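Local coordinates for hemolysin-related protein (Vibrio cholerae serotype O1, PDB 6MLT) that is a secreted, calcium-binding protein of the biofilm matrix that probably binds carbohydrate and takes part in the adhesion of biofilms to surfaces, at residues 368-373 against 424-429; 300-305 against 357-362; 121-126 against 136-141. All coordinates share one frame; numbering follows the deposited sequence.

Along the chain contact 3 (121-126 with 136-141) closes first, then contact 2 (300-305 with 357-362), then contact 1 (368-373 with 424-429). Contacts 1 and 2 are neighbours, their centres about 5 Å apart, within the beta-prism lectin range. Strands 295-301 and 428-435 pair in one sheet, where Tyr302 N and Tyr300 N make probable hydrogen bonds to Asn427 O and Val429 O, and strands 352-359 and 370-377 pair in another, so both contacts join the same two sheets of the prism. Contact 3 belongs to an FG-GAP-like repeat on the opposite side of the chain's centre, its centre about 69 and 73 Å from those of contacts 1 and 2. The lectin module thus stands far from the propeller-type module.

Contact 1 of 3, residues 368-373 against 424-429; sequences YGVLEM and QQVNAV
Asn427 and Val370 meet the opposite segment in different ways, the first through a polar tip and the second through a branched hydrocarbon end. Asn427 sets CG anti to its own carbonyl carbon (chi1 -60°), and although the side chain sets out away from 368-373, its CB already touches Tyr368 O and the amide returns: ND2 donates to Tyr368 O at 2.9 Å. That acceptor lies close to the amide plane, while the nitrogen sits somewhat tilted from the carbonyl plane. The other end of the same amide is held by Lys415, whose backbone N bonds to OD1, so the group is gripped from both ends.

Two residues after Tyr368, on the far side of Gly369, the backbone takes over: Val370 N donates to Val426 O at 2.9 Å with an N-H...O angle of 163°. Gly369 lies close against this turn of chain, its CA only 3.7 Å from the CA of Asn427. Val370 CG2, anti to the carbonyl carbon, is the branch that does the packing: it lies 4.0 Å from Val426 CG1 and 4.1 Å from Val429 CG1. Farther along, Met373 SD approaches Val429 CG2 at 4.3 Å. Met410 of strand 405-413 touches both Met373 and Val429.

The touching parts run 64° apart and the chain turns a corner at Gly369, evidence that two sheets meet here instead of one continuing. Strands 370-377 and 428-435 belong to two four-stranded sheets, and Val326 on strand 326-330, touching both Val370 and Val426, brings in a third, consistent with the interior of a beta-prism, where three sheets pack together.

Contact 2 of 3, residues 300-305 against 357-362; sequences YGYTDW and VTYGKN
Tyr359 places CG between its backbone N and carbonyl carbon (chi1 58°), and Tyr302 places CG anti to its carbonyl carbon (chi1 -51°). The two side chains cross at about a right angle. Their rings form an offset edge-to-face pair, centroids 5.9 Å apart and planes at 72°, with the edge of Tyr359 turned toward the face of Tyr302. Within this pair Tyr359 CD2 lies 3.8 Å from Tyr302 CE1. The phenol oxygen of Tyr302 lies near the edge of the Tyr359 ring, and this OH comes within 3.3 Å of Gly360 CA.

Tyr359 also presents a face to the main chain of 300-301. Gly301 N stands 3.8 Å above the ring plane, over its centre, and Gly301 CA makes an off-centre CH-pi contact, 4.3 Å from the Tyr359 centroid. One residue earlier, Tyr300 CB extends the apolar contact, lying 4.1 Å from Val357 CG1 and the same distance from Tyr359 CE1. Phe431 of strand 428-435 touches both Tyr300 and Val357, whereas Tyr302 meets the ring of Tyr368.

Strand 295-301, which ends in the first segment, and strand 352-359, which ends in the second, belong to different sheets, and what joins them is aromatic and apolar packing. It is an inter-sheet contact of the beta-prism lectin fold, lying near a corner of the chain at Gly360.

Contact 3 of 3, residues 121-126 against 136-141; sequences PYINIL and LLKSAS
The hairpin of strands 122-126 and 132-137 forms the last two strands of a four-stranded antiparallel sheet, with 132-137 at its edge within the chain, and Tyr122 and Ile123 pair there with Leu137 and Leu136. Ile123 and Leu136 form the hydrogen-bonded pair: Ile123 N donates to Leu136 O at 2.8 Å, and Leu136 N returns a bond to Ile123 O at 3.1 Å. Beyond the non-hydrogen-bonded pair of Tyr122 and Leu137, Lys138 N adds a nearly straight bond to Pro121 O, 2.9 Å long with an angle of 169° at the hydrogen.

On the sheet face that carries Tyr122 and Leu137, Leu137 CD1 makes an off-centre CH-pi contact 4.2 Å from the Tyr122 centroid and also touches Pro121 CB. On the face of Ile123 and Leu136, Ile125 CD1 meets Leu136 CD1 at 4.1 Å. Lys138, just beyond the strand, lays its CG 3.7 Å from Ile123 CG1. Its chain bends at chi3, passing the backbone of Pro121 and Tyr122; NZ bonds to Thr116 OG1, Ser145 OG and Thr120 O. Tyr169, on strand 167-170 of the following sheet, touches Ile123, Leu136 and Lys138, consistent with neighbouring blades of a beta-propeller, the fold class of the FG-GAP-like repeat.

Contact 1 of 3, residues 368-373 against 424-429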
ATOM      1  N   TYR A 368     -24.442  45.494   0.758  1.00 20.61           N
ATOM      2  CA  TYR A 368     -23.158  45.451   0.065  1.00 20.19           C
ATOM      3  C   TYR A 368     -22.556  44.055   0.169  1.00 20.85           C
ATOM      4  O   TYR A 368     -22.416  43.518   1.272  1.00 22.80           O
ATOM      5  CB  TYR A 368     -22.195  46.473   0.660  1.00 20.74           C
ATOM      6  CG  TYR A 368     -22.586  47.911   0.405  1.00 26.92           C
ATOM      7  CD1 TYR A 368     -23.439  48.585   1.269  1.00 32.50           C
ATOM      8  CD2 TYR A 368     -22.094  48.597  -0.694  1.00 27.73           C
ATOM      9  CE1 TYR A 368     -23.799  49.905   1.041  1.00 36.02           C
ATOM     10  CE2 TYR A 368     -22.444  49.917  -0.930  1.00 29.86           C
ATOM     11  CZ  TYR A 368     -23.297  50.561  -0.062  1.00 37.17           C
ATOM     12  OH  TYR A 368     -23.645  51.873  -0.298  1.00 44.45           O
ATOM     13  N   GLY A 369     -22.175  43.484  -0.966  1.00 18.75           N
ATOM     14  CA  GLY A 369     -21.586  42.162  -0.931  1.00 17.47           C
ATOM     15  C   GLY A 369     -21.034  41.748  -2.277  1.00 17.26           C
ATOM     16  O   GLY A 369     -20.872  42.563  -3.184  1.00 18.92           O
ATOM     17  N   VAL A 370     -20.737  40.456  -2.387  1.00 17.21           N
ATOM     18  CA  VAL A 370     -20.239  39.887  -3.635  1.00 18.69           C
ATOM     19  C   VAL A 370     -21.426  39.550  -4.529  1.00 19.63           C
ATOM     20  O   VAL A 370     -22.283  38.734  -4.167  1.00 19.10           O
ATOM     21  CB  VAL A 370     -19.369  38.649  -3.370  1.00 18.35           C
ATOM     22  CG1 VAL A 370     -18.936  38.001  -4.675  1.00 18.61           C
ATOM     23  CG2 VAL A 370     -18.147  39.044  -2.543  1.00 17.81           C
ATOM     24  N   LEU A 371     -21.471  40.175  -5.705  1.00 18.05           N
ATOM     25  CA  LEU A 371     -22.574  40.033  -6.649  1.00 16.82           C
ATOM     26  C   LEU A 371     -22.300  38.946  -7.675  1.00 17.13           C
ATOM     27  O   LEU A 371     -23.220  38.219  -8.068  1.00 19.51           O
ATOM     28  CB  LEU A 371     -22.829  41.366  -7.360  1.00 18.39           C
ATOM     29  CG  LEU A 371     -22.947  42.576  -6.436  1.00 19.32           C
ATOM     30  CD1 LEU A 371     -23.061  43.858  -7.247  1.00 22.78           C
ATOM     31  CD2 LEU A 371     -24.139  42.436  -5.491  1.00 21.06           C
ATOM     32  N   GLU A 372     -21.051  38.810  -8.108  1.00 17.13           N
ATOM     33  CA  GLU A 372     -20.720  37.834  -9.134  1.00 18.44           C
ATOM     34  C   GLU A 372     -19.255  37.448  -9.023  1.00 19.81           C
ATOM     35  O   GLU A 372     -18.405  38.262  -8.647  1.00 20.69           O
ATOM     36  CB  GLU A 372     -21.011  38.373 -10.545  1.00 22.07           C
ATOM     37  CG  GLU A 372     -20.847  37.324 -11.646  1.00 33.10           C
ATOM     38  CD  GLU A 372     -20.692  37.923 -13.019  1.00 57.31           C
ATOM     39  OE1 GLU A 372     -21.707  38.356 -13.602  1.00 67.31           O
ATOM     40  OE2 GLU A 372     -19.546  37.959 -13.513  1.00 67.26           O
ATOM     41  N   MET A 373     -18.974  36.189  -9.353  1.00 17.82           N
ATOM     42  CA  MET A 373     -17.616  35.729  -9.586  1.00 19.38           C
ATOM     43  C   MET A 373     -17.598  34.993 -10.913  1.00 21.56           C
ATOM     44  O   MET A 373     -18.501  34.203 -11.201  1.00 20.14           O
ATOM     45  CB  MET A 373     -17.122  34.820  -8.454  1.00 20.18           C
ATOM     46  CG  MET A 373     -17.038  35.521  -7.109  1.00 22.40           C
ATOM     47  SD  MET A 373     -16.217  34.503  -5.874  1.00 26.47           S
ATOM     48  CE  MET A 373     -17.340  33.117  -5.754  1.00 29.70           C
ATOM     49  N   GLN A 424     -29.111  36.332   3.722  1.00 22.77           N
ATOM     50  CA  GLN A 424     -27.675  36.430   3.943  1.00 22.54           C
ATOM     51  C   GLN A 424     -26.937  36.005   2.676  1.00 23.22           C
ATOM     52  O   GLN A 424     -27.442  35.214   1.877  1.00 23.42           O
ATOM     53  CB  GLN A 424     -27.264  35.568   5.140  1.00 23.42           C
ATOM     54  CG  GLN A 424     -27.796  36.091   6.469  1.00 24.16           C
ATOM     55  CD  GLN A 424     -27.591  35.131   7.625  1.00 26.50           C
ATOM     56  OE1 GLN A 424     -26.766  34.219   7.555  1.00 25.96           O
ATOM     57  NE2 GLN A 424     -28.349  35.331   8.700  1.00 27.56           N
ATOM     58  N   GLN A 425     -25.747  36.567   2.470  1.00 20.88           N
ATOM     59  CA  GLN A 425     -24.975  36.255   1.273  1.00 19.28           C
ATOM     60  C   GLN A 425     -23.491  36.355   1.594  1.00 20.63           C
ATOM     61  O   GLN A 425     -23.100  36.663   2.724  1.00 20.76           O
ATOM     62  CB  GLN A 425     -25.346  37.185   0.109  1.00 19.44           C
ATOM     63  CG  GLN A 425     -24.944  38.644   0.309  1.00 20.17           C
ATOM     64  CD  GLN A 425     -24.881  39.405  -1.006  1.00 23.07           C
ATOM     65  OE1 GLN A 425     -23.932  39.251  -1.779  1.00 26.50           O
ATOM     66  NE2 GLN A 425     -25.902  40.199  -1.279  1.00 22.01           N
ATOM     67  N   VAL A 426     -22.662  36.084   0.588  1.00 19.28           N
ATOM     68  CA  VAL A 426     -21.225  36.292   0.709  1.00 18.93           C
ATOM     69  C   VAL A 426     -20.937  37.778   0.544  1.00 19.46           C
ATOM     70  O   VAL A 426     -21.226  38.366  -0.507  1.00 20.93           O
ATOM     71  CB  VAL A 426     -20.457  35.457  -0.322  1.00 19.31           C
ATOM     72  CG1 VAL A 426     -18.983  35.801  -0.298  1.00 21.43           C
ATOM     73  CG2 VAL A 426     -20.662  33.974  -0.044  1.00 21.62           C
ATOM     74  N   ASN A 427     -20.350  38.389   1.576  1.00 19.77           N
ATOM     75  CA  ASN A 427     -20.083  39.818   1.552  1.00 19.88           C
ATOM     76  C   ASN A 427     -18.646  40.160   1.179  1.00 18.70           C
ATOM     77  O   ASN A 427     -18.402  41.269   0.683  1.00 19.85           O
ATOM     78  CB  ASN A 427     -20.430  40.434   2.907  1.00 20.96           C
ATOM     79  CG  ASN A 427     -21.901  40.247   3.264  1.00 21.09           C
ATOM     80  OD1 ASN A 427     -22.254  39.398   4.085  1.00 21.32           O
ATOM     81  ND2 ASN A 427     -22.765  41.027   2.626  1.00 20.15           N
ATOM     82  N   ALA A 428     -17.700  39.249   1.394  1.00 22.34           N
ATOM     83  CA  ALA A 428     -16.336  39.440   0.924  1.00 22.37           C
ATOM     84  C   ALA A 428     -15.707  38.082   0.666  1.00 22.46           C
ATOM     85  O   ALA A 428     -16.094  37.071   1.261  1.00 22.67           O
ATOM     86  CB  ALA A 428     -15.487  40.231   1.924  1.00 25.10           C
ATOM     87  N   VAL A 429     -14.701  38.072  -0.213  1.00 22.13           N
ATOM     88  CA  VAL A 429     -13.970  36.855  -0.538  1.00 22.86           C
ATOM     89  C   VAL A 429     -12.488  37.159  -0.693  1.00 24.06           C
ATOM     90  O   VAL A 429     -12.078  38.285  -0.983  1.00 24.81           O
ATOM     91  CB  VAL A 429     -14.487  36.172  -1.826  1.00 27.09           C
ATOM     92  CG1 VAL A 429     -15.901  35.692  -1.641  1.00 32.55           C
ATOM     93  CG2 VAL A 429     -14.389  37.129  -3.010  1.00 25.47           C
TER

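Contact 2 of 3, residues 300-305 against 357-362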
ATOM      1  N   TYR A 300     -11.698  41.068  -1.296  1.00 22.13           N
ATOM      2  CA  TYR A 300     -12.634  41.754  -2.182  1.00 23.21           C
ATOM      3  C   TYR A 300     -14.016  41.765  -1.542  1.00 24.64           C
ATOM      4  O   TYR A 300     -14.603  40.705  -1.306  1.00 26.08           O
ATOM      5  CB  TYR A 300     -12.674  41.070  -3.549  1.00 21.98           C
ATOM      6  CG  TYR A 300     -11.300  40.836  -4.132  1.00 23.76           C
ATOM      7  CD1 TYR A 300     -10.512  41.900  -4.553  1.00 24.36           C
ATOM      8  CD2 TYR A 300     -10.784  39.551  -4.243  1.00 26.63           C
ATOM      9  CE1 TYR A 300      -9.248  41.692  -5.074  1.00 26.35           C
ATOM     10  CE2 TYR A 300      -9.524  39.333  -4.765  1.00 28.27           C
ATOM     11  CZ  TYR A 300      -8.763  40.408  -5.179  1.00 28.41           C
ATOM     12  OH  TYR A 300      -7.511  40.200  -5.699  1.00 33.39           O
ATOM     13  N   GLY A 301     -14.540  42.959  -1.259  1.00 22.79           N
ATOM     14  CA  GLY A 301     -15.880  43.095  -0.726  1.00 22.82           C
ATOM     15  C   GLY A 301     -15.888  43.809   0.616  1.00 26.84           C
ATOM     16  O   GLY A 301     -15.069  44.700   0.872  1.00 25.93           O
ATOM     17  N   TYR A 302     -16.821  43.401   1.474  1.00 25.63           N
ATOM     18  CA  TYR A 302     -17.189  44.154   2.671  1.00 24.20           C
ATOM     19  C   TYR A 302     -17.141  43.223   3.875  1.00 24.75           C
ATOM     20  O   TYR A 302     -17.931  42.278   3.967  1.00 25.65           O
ATOM     21  CB  TYR A 302     -18.578  44.767   2.486  1.00 23.19           C
ATOM     22  CG  TYR A 302     -18.679  45.538   1.189  1.00 23.09           C
ATOM     23  CD1 TYR A 302     -19.003  44.898  -0.002  1.00 23.08           C
ATOM     24  CD2 TYR A 302     -18.414  46.901   1.152  1.00 24.79           C
ATOM     25  CE1 TYR A 302     -19.075  45.597  -1.185  1.00 25.53           C
ATOM     26  CE2 TYR A 302     -18.478  47.607  -0.027  1.00 29.92           C
ATOM     27  CZ  TYR A 302     -18.807  46.953  -1.195  1.00 29.30           C
ATOM     28  OH  TYR A 302     -18.875  47.658  -2.370  1.00 29.38           O
ATOM     29  N   THR A 303     -16.214  43.491   4.796  1.00 23.13           N
ATOM     30  CA  THR A 303     -15.942  42.608   5.924  1.00 25.38           C
ATOM     31  C   THR A 303     -16.627  43.047   7.211  1.00 27.77           C
ATOM     32  O   THR A 303     -16.543  42.325   8.212  1.00 30.46           O
ATOM     33  CB  THR A 303     -14.430  42.530   6.180  1.00 28.04           C
ATOM     34  OG1 THR A 303     -13.920  43.853   6.391  1.00 32.39           O
ATOM     35  CG2 THR A 303     -13.706  41.888   4.999  1.00 29.44           C
ATOM     36  N   ASP A 304     -17.276  44.205   7.220  1.00 30.19           N
ATOM     37  CA  ASP A 304     -17.881  44.711   8.447  1.00 38.71           C
ATOM     38  C   ASP A 304     -18.911  43.725   8.986  1.00 34.78           C
ATOM     39  O   ASP A 304     -19.744  43.204   8.238  1.00 31.61           O
ATOM     40  CB  ASP A 304     -18.536  46.070   8.196  1.00 45.86           C
ATOM     41  CG  ASP A 304     -17.531  47.205   8.137  1.00 47.74           C
ATOM     42  OD1 ASP A 304     -16.329  46.963   8.365  1.00 47.61           O
ATOM     43  OD2 ASP A 304     -17.952  48.346   7.860  1.00 48.21           O
ATOM     44  N   TRP A 305     -18.838  43.466  10.293  1.00 33.48           N
ATOM     45  CA  TRP A 305     -19.838  42.668  11.006  1.00 35.01           C
ATOM     46  C   TRP A 305     -19.887  41.231  10.502  1.00 32.17           C
ATOM     47  O   TRP A 305     -20.921  40.563  10.588  1.00 34.55           O
ATOM     48  CB  TRP A 305     -21.222  43.313  10.911  1.00 45.00           C
ATOM     49  CG  TRP A 305     -21.292  44.660  11.562  1.00 66.99           C
ATOM     50  CD1 TRP A 305     -21.243  45.876  10.942  1.00 73.98           C
ATOM     51  CD2 TRP A 305     -21.420  44.930  12.962  1.00 84.72           C
ATOM     52  NE1 TRP A 305     -21.335  46.884  11.869  1.00 82.86           N
ATOM     53  CE2 TRP A 305     -21.445  46.330  13.117  1.00 90.48           C
ATOM     54  CE3 TRP A 305     -21.519  44.124  14.099  1.00 96.09           C
ATOM     55  CZ2 TRP A 305     -21.564  46.941  14.363  1.00100.89           C
ATOM     56  CZ3 TRP A 305     -21.637  44.732  15.335  1.00104.22           C
ATOM     57  CH2 TRP A 305     -21.658  46.127  15.458  1.00105.86           C
ATOM     58  N   VAL A 357     -14.068  39.215  -9.779  1.00 21.18           N
ATOM     59  CA  VAL A 357     -15.010  39.399  -8.681  1.00 20.40           C
ATOM     60  C   VAL A 357     -15.677  40.753  -8.845  1.00 19.32           C
ATOM     61  O   VAL A 357     -14.991  41.779  -8.955  1.00 20.13           O
ATOM     62  CB  VAL A 357     -14.317  39.308  -7.312  1.00 23.12           C
ATOM     63  CG1 VAL A 357     -15.337  39.486  -6.180  1.00 23.55           C
ATOM     64  CG2 VAL A 357     -13.594  37.993  -7.178  1.00 24.74           C
ATOM     65  N   THR A 358     -17.006  40.754  -8.857  1.00 17.17           N
ATOM     66  CA  THR A 358     -17.805  41.971  -8.881  1.00 17.13           C
ATOM     67  C   THR A 358     -18.475  42.111  -7.523  1.00 18.57           C
ATOM     68  O   THR A 358     -19.220  41.218  -7.101  1.00 19.12           O
ATOM     69  CB  THR A 358     -18.845  41.931 -10.000  1.00 18.39           C
ATOM     70  OG1 THR A 358     -18.184  41.797 -11.262  1.00 20.59           O
ATOM     71  CG2 THR A 358     -19.683  43.211 -10.011  1.00 19.86           C
ATOM     72  N   TYR A 359     -18.192  43.210  -6.833  1.00 18.19           N
ATOM     73  CA  TYR A 359     -18.767  43.469  -5.523  1.00 17.35           C
ATOM     74  C   TYR A 359     -19.299  44.894  -5.476  1.00 19.23           C
ATOM     75  O   TYR A 359     -18.779  45.796  -6.142  1.00 17.77           O
ATOM     76  CB  TYR A 359     -17.741  43.239  -4.394  1.00 17.54           C
ATOM     77  CG  TYR A 359     -16.488  44.072  -4.493  1.00 19.89           C
ATOM     78  CD1 TYR A 359     -15.392  43.634  -5.228  1.00 20.41           C
ATOM     79  CD2 TYR A 359     -16.396  45.292  -3.842  1.00 23.78           C
ATOM     80  CE1 TYR A 359     -14.238  44.398  -5.314  1.00 24.34           C
ATOM     81  CE2 TYR A 359     -15.247  46.063  -3.925  1.00 28.11           C
ATOM     82  CZ  TYR A 359     -14.174  45.609  -4.660  1.00 29.50           C
ATOM     83  OH  TYR A 359     -13.036  46.373  -4.737  1.00 33.68           O
ATOM     84  N   GLY A 360     -20.349  45.083  -4.686  1.00 19.42           N
ATOM     85  CA  GLY A 360     -20.953  46.394  -4.571  1.00 19.75           C
ATOM     86  C   GLY A 360     -22.325  46.307  -3.934  1.00 21.68           C
ATOM     87  O   GLY A 360     -22.629  45.361  -3.202  1.00 19.04           O
ATOM     88  N   LYS A 361     -23.144  47.309  -4.228  1.00 20.52           N
ATOM     89  CA  LYS A 361     -24.462  47.432  -3.622  1.00 22.76           C
ATOM     90  C   LYS A 361     -25.475  46.625  -4.423  1.00 23.29           C
ATOM     91  O   LYS A 361     -25.670  46.866  -5.619  1.00 22.01           O
ATOM     92  CB  LYS A 361     -24.887  48.892  -3.542  1.00 24.20           C
ATOM     93  CG  LYS A 361     -26.151  49.118  -2.738  1.00 30.42           C
ATOM     94  CD  LYS A 361     -26.460  50.604  -2.637  1.00 41.73           C
ATOM     95  CE  LYS A 361     -27.100  50.962  -1.313  1.00 55.79           C
ATOM     96  NZ  LYS A 361     -27.056  52.432  -1.065  1.00 65.34           N
ATOM     97  N   ASN A 362     -26.106  45.668  -3.746  1.00 22.15           N
ATOM     98  CA  ASN A 362     -27.166  44.835  -4.309  1.00 25.98           C
ATOM     99  C   ASN A 362     -28.397  45.696  -4.585  1.00 24.63           C
ATOM    100  O   ASN A 362     -28.928  46.337  -3.673  1.00 26.76           O
ATOM    101  CB  ASN A 362     -27.474  43.715  -3.306  1.00 27.50           C
ATOM    102  CG  ASN A 362     -28.621  42.833  -3.718  1.00 31.61           C
ATOM    103  OD1 ASN A 362     -29.651  43.304  -4.187  1.00 27.05           O
ATOM    104  ND2 ASN A 362     -28.462  41.527  -3.498  1.00 39.64           N
TER

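Contact 3 of 3, residues 121-126 against 136-141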
ATOM      1  N   PRO A 121      -3.836 -33.081  -1.973  1.00 19.52           N
ATOM      2  CA  PRO A 121      -4.910 -32.522  -2.804  1.00 19.69           C
ATOM      3  C   PRO A 121      -5.691 -31.394  -2.147  1.00 18.12           C
ATOM      4  O   PRO A 121      -6.662 -30.915  -2.740  1.00 18.10           O
ATOM      5  CB  PRO A 121      -5.814 -33.738  -3.055  1.00 23.96           C
ATOM      6  CG  PRO A 121      -5.595 -34.631  -1.904  1.00 26.27           C
ATOM      7  CD  PRO A 121      -4.195 -34.395  -1.408  1.00 23.35           C
ATOM      8  N   TYR A 122      -5.279 -30.945  -0.961  1.00 17.03           N
ATOM      9  CA  TYR A 122      -6.039 -29.988  -0.170  1.00 17.70           C
ATOM     10  C   TYR A 122      -5.238 -28.726   0.115  1.00 18.43           C
ATOM     11  O   TYR A 122      -4.019 -28.766   0.299  1.00 18.09           O
ATOM     12  CB  TYR A 122      -6.482 -30.601   1.175  1.00 17.23           C
ATOM     13  CG  TYR A 122      -7.536 -31.646   0.963  1.00 17.15           C
ATOM     14  CD1 TYR A 122      -8.844 -31.281   0.689  1.00 17.86           C
ATOM     15  CD2 TYR A 122      -7.217 -32.998   0.976  1.00 18.63           C
ATOM     16  CE1 TYR A 122      -9.807 -32.225   0.452  1.00 17.86           C
ATOM     17  CE2 TYR A 122      -8.178 -33.954   0.737  1.00 18.09           C
ATOM     18  CZ  TYR A 122      -9.475 -33.559   0.476  1.00 19.84           C
ATOM     19  OH  TYR A 122     -10.447 -34.497   0.227  1.00 23.61           O
ATOM     20  N   ILE A 123      -5.952 -27.604   0.155  1.00 17.22           N
ATOM     21  CA  ILE A 123      -5.495 -26.464   0.938  1.00 17.85           C
ATOM     22  C   ILE A 123      -5.731 -26.797   2.408  1.00 19.57           C
ATOM     23  O   ILE A 123      -6.860 -27.091   2.821  1.00 18.64           O
ATOM     24  CB  ILE A 123      -6.215 -25.178   0.516  1.00 20.72           C
ATOM     25  CG1 ILE A 123      -5.752 -24.762  -0.888  1.00 24.27           C
ATOM     26  CG2 ILE A 123      -5.946 -24.047   1.507  1.00 20.25           C
ATOM     27  CD1 ILE A 123      -6.637 -23.745  -1.544  1.00 28.93           C
ATOM     28  N   ASN A 124      -4.662 -26.786   3.195  1.00 17.58           N
ATOM     29  CA  ASN A 124      -4.731 -27.112   4.611  1.00 19.74           C
ATOM     30  C   ASN A 124      -4.849 -25.837   5.428  1.00 18.60           C
ATOM     31  O   ASN A 124      -4.054 -24.911   5.260  1.00 19.12           O
ATOM     32  CB  ASN A 124      -3.496 -27.899   5.044  1.00 22.23           C
ATOM     33  CG  ASN A 124      -3.442 -29.257   4.403  1.00 26.25           C
ATOM     34  OD1 ASN A 124      -4.435 -29.989   4.401  1.00 24.84           O
ATOM     35  ND2 ASN A 124      -2.299 -29.591   3.817  1.00 27.97           N
ATOM     36  N   ILE A 125      -5.830 -25.799   6.323  1.00 17.00           N
ATOM     37  CA  ILE A 125      -6.023 -24.656   7.197  1.00 17.73           C
ATOM     38  C   ILE A 125      -5.826 -25.139   8.628  1.00 17.22           C
ATOM     39  O   ILE A 125      -6.629 -25.929   9.142  1.00 18.86           O
ATOM     40  CB  ILE A 125      -7.398 -24.011   6.991  1.00 20.51           C
ATOM     41  CG1 ILE A 125      -7.552 -23.634   5.508  1.00 21.83           C
ATOM     42  CG2 ILE A 125      -7.552 -22.791   7.900  1.00 20.76           C
ATOM     43  CD1 ILE A 125      -8.879 -23.010   5.138  1.00 26.85           C
ATOM     44  N   LEU A 126      -4.749 -24.677   9.261  1.00 17.44           N
ATOM     45  CA  LEU A 126      -4.404 -25.075  10.620  1.00 19.20           C
ATOM     46  C   LEU A 126      -4.942 -24.066  11.626  1.00 20.07           C
ATOM     47  O   LEU A 126      -5.083 -22.875  11.322  1.00 21.09           O
ATOM     48  CB  LEU A 126      -2.889 -25.176  10.791  1.00 17.81           C
ATOM     49  CG  LEU A 126      -2.103 -25.961   9.740  1.00 20.93           C
ATOM     50  CD1 LEU A 126      -0.628 -25.982  10.114  1.00 20.31           C
ATOM     51  CD2 LEU A 126      -2.635 -27.368   9.608  1.00 23.22           C
ATOM     52  N   LEU A 136      -9.754 -27.731   2.069  1.00 17.57           N
ATOM     53  CA  LEU A 136     -10.495 -27.379   0.860  1.00 17.16           C
ATOM     54  C   LEU A 136      -9.845 -28.092  -0.316  1.00 17.03           C
ATOM     55  O   LEU A 136      -8.643 -27.929  -0.554  1.00 17.23           O
ATOM     56  CB  LEU A 136     -10.498 -25.869   0.619  1.00 17.27           C
ATOM     57  CG  LEU A 136     -10.779 -24.960   1.817  1.00 20.56           C
ATOM     58  CD1 LEU A 136     -10.592 -23.504   1.417  1.00 22.39           C
ATOM     59  CD2 LEU A 136     -12.175 -25.195   2.375  1.00 22.89           C
ATOM     60  N   LEU A 137     -10.631 -28.884  -1.038  1.00 17.67           N
ATOM     61  CA  LEU A 137     -10.103 -29.635  -2.169  1.00 18.00           C
ATOM     62  C   LEU A 137      -9.663 -28.683  -3.274  1.00 18.18           C
ATOM     63  O   LEU A 137     -10.427 -27.808  -3.693  1.00 17.09           O
ATOM     64  CB  LEU A 137     -11.163 -30.593  -2.694  1.00 17.52           C
ATOM     65  CG  LEU A 137     -10.742 -31.556  -3.808  1.00 19.02           C
ATOM     66  CD1 LEU A 137      -9.745 -32.576  -3.287  1.00 20.79           C
ATOM     67  CD2 LEU A 137     -11.965 -32.252  -4.405  1.00 21.21           C
ATOM     68  N   LYS A 138      -8.441 -28.870  -3.765  1.00 16.72           N
ATOM     69  CA  LYS A 138      -7.867 -27.946  -4.726  1.00 18.28           C
ATOM     70  C   LYS A 138      -8.375 -28.222  -6.139  1.00 20.52           C
ATOM     71  O   LYS A 138      -8.815 -29.326  -6.476  1.00 17.45           O
ATOM     72  CB  LYS A 138      -6.340 -28.034  -4.706  1.00 19.52           C
ATOM     73  CG  LYS A 138      -5.715 -27.487  -3.430  1.00 19.74           C
ATOM     74  CD  LYS A 138      -4.198 -27.472  -3.481  1.00 21.07           C
ATOM     75  CE  LYS A 138      -3.633 -28.876  -3.532  1.00 21.06           C
ATOM     76  NZ  LYS A 138      -2.136 -28.865  -3.455  1.00 20.20           N
ATOM     77  N   SER A 139      -8.274 -27.194  -6.981  1.00 20.34           N
ATOM     78  CA  SER A 139      -8.635 -27.330  -8.386  1.00 20.34           C
ATOM     79  C   SER A 139      -7.630 -28.199  -9.130  1.00 20.28           C
ATOM     80  O   SER A 139      -8.010 -29.120  -9.861  1.00 20.10           O
ATOM     81  CB  SER A 139      -8.725 -25.944  -9.029  1.00 20.63           C
ATOM     82  OG  SER A 139      -9.069 -26.046 -10.394  1.00 21.92           O
ATOM     83  N   ALA A 140      -6.346 -27.909  -8.974  1.00 19.61           N
ATOM     84  CA  ALA A 140      -5.293 -28.608  -9.691  1.00 24.16           C
ATOM     85  C   ALA A 140      -4.537 -29.526  -8.735  1.00 24.93           C
ATOM     86  O   ALA A 140      -4.776 -29.546  -7.524  1.00 23.30           O
ATOM     87  CB  ALA A 140      -4.348 -27.606 -10.350  1.00 25.41           C
ATOM     88  N   SER A 141      -3.611 -30.292  -9.294  1.00 24.76           N
ATOM     89  CA  SER A 141      -2.773 -31.177  -8.505  1.00 33.06           C
ATOM     90  C   SER A 141      -1.315 -30.930  -8.853  1.00 30.66           C
ATOM     91  O   SER A 141      -0.984 -30.391  -9.916  1.00 31.36           O
ATOM     92  CB  SER A 141      -3.147 -32.649  -8.736  1.00 45.35           C
ATOM     93  OG  SER A 141      -3.344 -32.898 -10.114  1.00 55.97           O
TER